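Local coordinates for sister chromatid cohesion protein PDS5 homolog C (PDB 7DE9), which acts as a cohesin cofactor important in DNA repair by homologous recombination and binds histone H3K4me1 through its tudor domain, at residues Val19-Asp24 and Asp50-Tyr55; Glu33-Asp36 and Lys41-Val44. One frame throughout, in Å; residues are numbered along the deposited sequence.

Overall arrangement
Both contacts belong to one strongly bent antiparallel sheet, the tudor barrel. Contact 1 bridges strands 16-21 and 51-54, which are not neighbours in the sheet, at the peptide site; contact 2 is the edge-to-edge pairing of strands 26-36 and 41-46, nested in the chain between the two segments of contact 1. Their centres lie about 13 Å apart. Strand 51-54 couples them through its backbone: Glu52 O lies 2.9 Å from Val44 N, and Leu54 O lies 2.9 Å from His42 N. The bound histone peptide sits at contact 1, on Trp21, Asp50 and Glu52, whereas contact 2 builds the hairpin beside strand 51-54.

Contact 1: residues Val19-Asp24 and Asp50-Tyr55; sequences VWWPMD and DQEILY
Trp21 and Glu52 approach from opposite directions, the carboxylate coming over the six-membered ring of the indole. Glu52 OE2 stands 3.2 Å above the indole plane, offset toward the rim. It lies 3.4 Å from Trp21 CZ2. The two planes are 30° apart, so the carboxylate is partly laid over the ring. The Glu52 chain is extended beyond CG, which carries the acid from its own strand to the tryptophan. Glu52 OE1 and Trp21 NE1, 3.4 Å apart, are both hydrogen-bonded to the hydroxyl of Tyr46, which probably helps to hold indole and carboxylate in this relation. Outside the two segments, Glu52 OE2 forms a salt bridge to a basic side chain of the bound peptide, and Trp21 makes a cation-pi contact with such a side chain. Farther along the indole, Asp50 OD2 reaches to 3.7 Å from Trp21 CH2, its carboxylate turned only 15° from the ring plane; this same oxygen hydrogen-bonds the modified side chain of the peptide. Val19 and Leu54 meet tip to tip, Val19 CG1 at 4.0 Å from Leu54 CD1, and both are also packed on by a basic side chain of the peptide. Val19 CG1 stands anti to the backbone N (chi1 -175°), and this branch does the touching. With 9.8 Å between Val19 CA and Leu54 CA, these strands join across the barrel through side chains rather than as paired neighbours. Tyr28 packs edge-to-face with Trp21, and Asp24 hydrogen-bonds the peptide as well as Tyr28. Trp21 beside Tyr28 and Tyr46, with Asp50 and Glu52 at hand and a modified peptide side chain packed on the indole, is consistent with the aromatic cage by which tudor domains read methyl-lysine, here engaging an H3K4me1 peptide.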
# COMPACT_ATOMS: atom_id res chain seq x y z
N VAL A 19 1.09 4.04 -3.83
CA VAL A 19 1.34 2.68 -4.28
C VAL A 19 1.21 2.63 -5.80
O VAL A 19 0.25 3.17 -6.36
CB VAL A 19 0.38 1.66 -3.63
CG1 VAL A 19 0.74 0.25 -4.04
CG2 VAL A 19 0.39 1.79 -2.11
N TRP A 20 2.18 2.00 -6.45
CA TRP A 20 2.19 1.87 -7.90
C TRP A 20 1.32 0.71 -8.37
O TRP A 20 1.54 -0.44 -7.98
CB TRP A 20 3.64 1.69 -8.38
CG TRP A 20 3.81 1.49 -9.84
CD1 TRP A 20 4.05 0.30 -10.47
CD2 TRP A 20 3.78 2.49 -10.86
NE1 TRP A 20 4.16 0.51 -11.82
CE2 TRP A 20 3.99 1.85 -12.09
CE3 TRP A 20 3.58 3.88 -10.85
CZ2 TRP A 20 4.02 2.54 -13.30
CZ3 TRP A 20 3.61 4.56 -12.05
CH2 TRP A 20 3.83 3.89 -13.26
N TRP A 21 0.32 1.01 -9.19
CA TRP A 21 -0.45 -0.02 -9.90
C TRP A 21 0.06 -0.06 -11.33
O TRP A 21 -0.21 0.87 -12.12
CB TRP A 21 -1.95 0.27 -9.87
CG TRP A 21 -2.60 0.14 -8.52
CD1 TRP A 21 -2.01 0.31 -7.30
CD2 TRP A 21 -3.96 -0.20 -8.27
NE1 TRP A 21 -2.93 0.11 -6.31
CE2 TRP A 21 -4.13 -0.21 -6.87
CE3 TRP A 21 -5.06 -0.48 -9.09
CZ2 TRP A 21 -5.35 -0.50 -6.28
CZ3 TRP A 21 -6.27 -0.77 -8.50
CH2 TRP A 21 -6.41 -0.78 -7.10
N PRO A 22 0.82 -1.12 -11.66
CA PRO A 22 1.47 -1.28 -12.96
C PRO A 22 0.49 -1.26 -14.13
O PRO A 22 0.80 -0.71 -15.18
CB PRO A 22 2.15 -2.64 -12.85
CG PRO A 22 2.37 -2.84 -11.40
CD PRO A 22 1.22 -2.17 -10.71
N MSE A 23 -0.68 -1.86 -13.94
CA MSE A 23 -1.63 -1.98 -15.03
C MSE A 23 -2.13 -0.62 -15.49
O MSE A 23 -2.39 -0.43 -16.67
CB MSE A 23 -2.82 -2.84 -14.64
CG MSE A 23 -2.81 -4.18 -15.33
SE MSE A 23 -4.33 -5.24 -14.84
CE MSE A 23 -5.57 -4.62 -16.17
N ASP A 24 -2.26 0.31 -14.55
CA ASP A 24 -2.70 1.66 -14.88
C ASP A 24 -1.53 2.61 -15.11
O ASP A 24 -1.74 3.76 -15.50
CB ASP A 24 -3.59 2.24 -13.77
CG ASP A 24 -4.92 1.51 -13.63
OD1 ASP A 24 -5.33 0.78 -14.55
OD2 ASP A 24 -5.56 1.69 -12.57
N ASP A 50 -10.85 2.38 -2.12
CA ASP A 50 -10.30 1.05 -2.31
C ASP A 50 -9.48 0.65 -1.09
O ASP A 50 -9.01 1.51 -0.35
CB ASP A 50 -9.43 0.99 -3.57
CG ASP A 50 -10.25 0.81 -4.83
OD1 ASP A 50 -11.50 0.82 -4.73
OD2 ASP A 50 -9.65 0.66 -5.91
N GLN A 51 -9.33 -0.66 -0.88
CA GLN A 51 -8.45 -1.19 0.16
C GLN A 51 -7.64 -2.35 -0.41
O GLN A 51 -8.13 -3.10 -1.25
CB GLN A 51 -9.24 -1.67 1.38
CG GLN A 51 -10.14 -0.61 1.98
CD GLN A 51 -11.09 -1.17 3.03
OE1 GLN A 51 -11.91 -2.05 2.73
NE2 GLN A 51 -11.00 -0.66 4.25
N GLU A 52 -6.40 -2.48 0.03
CA GLU A 52 -5.58 -3.61 -0.41
C GLU A 52 -4.79 -4.16 0.76
O GLU A 52 -4.28 -3.40 1.58
CB GLU A 52 -4.61 -3.20 -1.54
CG GLU A 52 -5.22 -3.17 -2.93
CD GLU A 52 -4.19 -2.90 -4.02
OE1 GLU A 52 -3.27 -2.09 -3.78
OE2 GLU A 52 -4.30 -3.50 -5.11
N ILE A 53 -4.72 -5.48 0.85
CA ILE A 53 -3.76 -6.15 1.72
C ILE A 53 -2.54 -6.47 0.87
O ILE A 53 -2.64 -7.25 -0.08
CB ILE A 53 -4.32 -7.43 2.33
CG1 ILE A 53 -5.55 -7.12 3.19
CG2 ILE A 53 -3.27 -8.13 3.17
CD1 ILE A 53 -6.26 -8.37 3.64
N LEU A 54 -1.40 -5.87 1.20
CA LEU A 54 -0.24 -5.86 0.32
C LEU A 54 1.04 -6.38 0.95
O LEU A 54 1.29 -6.16 2.13
CB LEU A 54 0.03 -4.43 -0.17
CG LEU A 54 -0.97 -3.73 -1.08
CD1 LEU A 54 -0.60 -2.26 -1.21
CD2 LEU A 54 -0.99 -4.39 -2.44
N TYR A 55 1.85 -7.07 0.15
CA TYR A 55 3.25 -7.30 0.48
C TYR A 55 4.05 -6.19 -0.16
O TYR A 55 4.35 -6.24 -1.36
CB TYR A 55 3.71 -8.67 -0.01
CG TYR A 55 5.12 -9.04 0.40
CD1 TYR A 55 5.45 -9.23 1.73
CD2 TYR A 55 6.12 -9.22 -0.55
CE1 TYR A 55 6.73 -9.58 2.11
CE2 TYR A 55 7.40 -9.57 -0.19
CZ TYR A 55 7.71 -9.75 1.14
OH TYR A 55 8.99 -10.10 1.51

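Contact 2: residues Glu33-Asp36 and Lys41-Val44; sequences ESYD and KHLV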
# COMPACT_ATOMS: atom_id res chain seq x y z
N GLU A 33 -2.86 1.45 7.40
CA GLU A 33 -3.67 1.37 8.61
C GLU A 33 -3.20 0.30 9.60
O GLU A 33 -3.38 0.45 10.81
CB GLU A 33 -5.13 1.13 8.26
CG GLU A 33 -6.08 1.38 9.42
CD GLU A 33 -7.04 0.24 9.65
OE1 GLU A 33 -7.64 -0.24 8.66
OE2 GLU A 33 -7.21 -0.17 10.82
N SER A 34 -2.62 -0.78 9.11
CA SER A 34 -2.13 -1.83 10.00
C SER A 34 -1.07 -2.70 9.34
O SER A 34 -0.85 -2.61 8.14
CB SER A 34 -3.28 -2.70 10.48
OG SER A 34 -3.98 -3.24 9.38
N TYR A 35 -0.44 -3.54 10.15
CA TYR A 35 0.58 -4.47 9.70
C TYR A 35 0.41 -5.83 10.37
O TYR A 35 0.33 -5.94 11.60
CB TYR A 35 1.98 -3.93 9.99
CG TYR A 35 3.12 -4.86 9.60
CD1 TYR A 35 3.36 -5.16 8.27
CD2 TYR A 35 3.95 -5.40 10.57
CE1 TYR A 35 4.40 -6.00 7.91
CE2 TYR A 35 4.99 -6.23 10.22
CZ TYR A 35 5.21 -6.53 8.90
OH TYR A 35 6.26 -7.37 8.56
N ASP A 36 0.34 -6.88 9.55
CA ASP A 36 0.25 -8.25 10.03
C ASP A 36 1.65 -8.84 10.05
O ASP A 36 2.21 -9.15 9.00
CB ASP A 36 -0.69 -9.06 9.14
CG ASP A 36 -0.85 -10.50 9.61
OD1 ASP A 36 0.17 -11.20 9.80
OD2 ASP A 36 -2.01 -10.93 9.78
N LYS A 41 2.12 -8.47 5.96
CA LYS A 41 1.13 -7.76 5.17
C LYS A 41 0.83 -6.37 5.73
O LYS A 41 0.72 -6.21 6.95
CB LYS A 41 -0.17 -8.56 5.11
CG LYS A 41 -0.08 -9.89 4.38
CD LYS A 41 0.14 -9.67 2.90
CE LYS A 41 1.48 -10.22 2.46
NZ LYS A 41 1.55 -11.70 2.60
N HIS A 42 0.70 -5.39 4.85
CA HIS A 42 0.21 -4.06 5.22
C HIS A 42 -1.19 -3.85 4.68
O HIS A 42 -1.47 -4.20 3.54
CB HIS A 42 1.12 -2.96 4.67
CG HIS A 42 2.45 -2.89 5.34
ND1 HIS A 42 3.54 -3.61 4.90
CD2 HIS A 42 2.88 -2.16 6.40
CE1 HIS A 42 4.58 -3.34 5.67
NE2 HIS A 42 4.21 -2.46 6.58
N LEU A 43 -2.06 -3.26 5.49
CA LEU A 43 -3.38 -2.89 5.01
C LEU A 43 -3.34 -1.44 4.56
O LEU A 43 -3.05 -0.56 5.36
CB LEU A 43 -4.44 -3.08 6.10
CG LEU A 43 -5.86 -2.62 5.78
CD1 LEU A 43 -6.42 -3.36 4.58
CD2 LEU A 43 -6.75 -2.83 6.99
N VAL A 44 -3.59 -1.21 3.28
CA VAL A 44 -3.60 0.15 2.75
C VAL A 44 -5.03 0.57 2.41
O VAL A 44 -5.74 -0.12 1.67
CB VAL A 44 -2.71 0.27 1.49
CG1 VAL A 44 -2.80 1.67 0.89
CG2 VAL A 44 -1.27 -0.05 1.84
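Strands 33-36 and 41-44 pair antiparallel, their axes 4.7 Å apart at closest approach and 164° between directions, with two bonds closing the Asp36-Lys41 pair: Asp36 N to Lys41 O, 2.7 Å, and Lys41 N to Asp36 O. Farther along, Glu33 N donates to Leu43 O and Leu43 N to Ser34 O, whereas Ser34 N, buried and without a partner in the model, stays 3.8 Å from Leu43 O; with Glu33 in a helical backbone conformation, this is consistent with a classic beta bulge. Tyr35 and His42, a non-hydrogen-bonded pair, project to one face. Tyr35 CD1 sits 3.3 Å above the centre of the imidazole, the ring planes inclined by 38°, while His42 NE2 hydrogen-bonds the carbonyl of Gly9. An alanine at His42 is likely to leave a gap beneath Tyr35 and let its ring shift, with the Gly9 carbonyl losing its donor. On the other face, Ser34 OG rests 3.3 Å from Leu43 CB, and Glu33 runs side by side with Leu43, OE1 to CD2 3.2 Å. Leu43 has CG anti to the backbone N (chi1 175°), and its second torsion then puts CD2 beside Glu33 OE1. Asp36 pairs with Lys39, a salt bridge within the turn. The segments are the turn-proximal ends of the beta hairpin 26-36/41-46 of the tudor barrel.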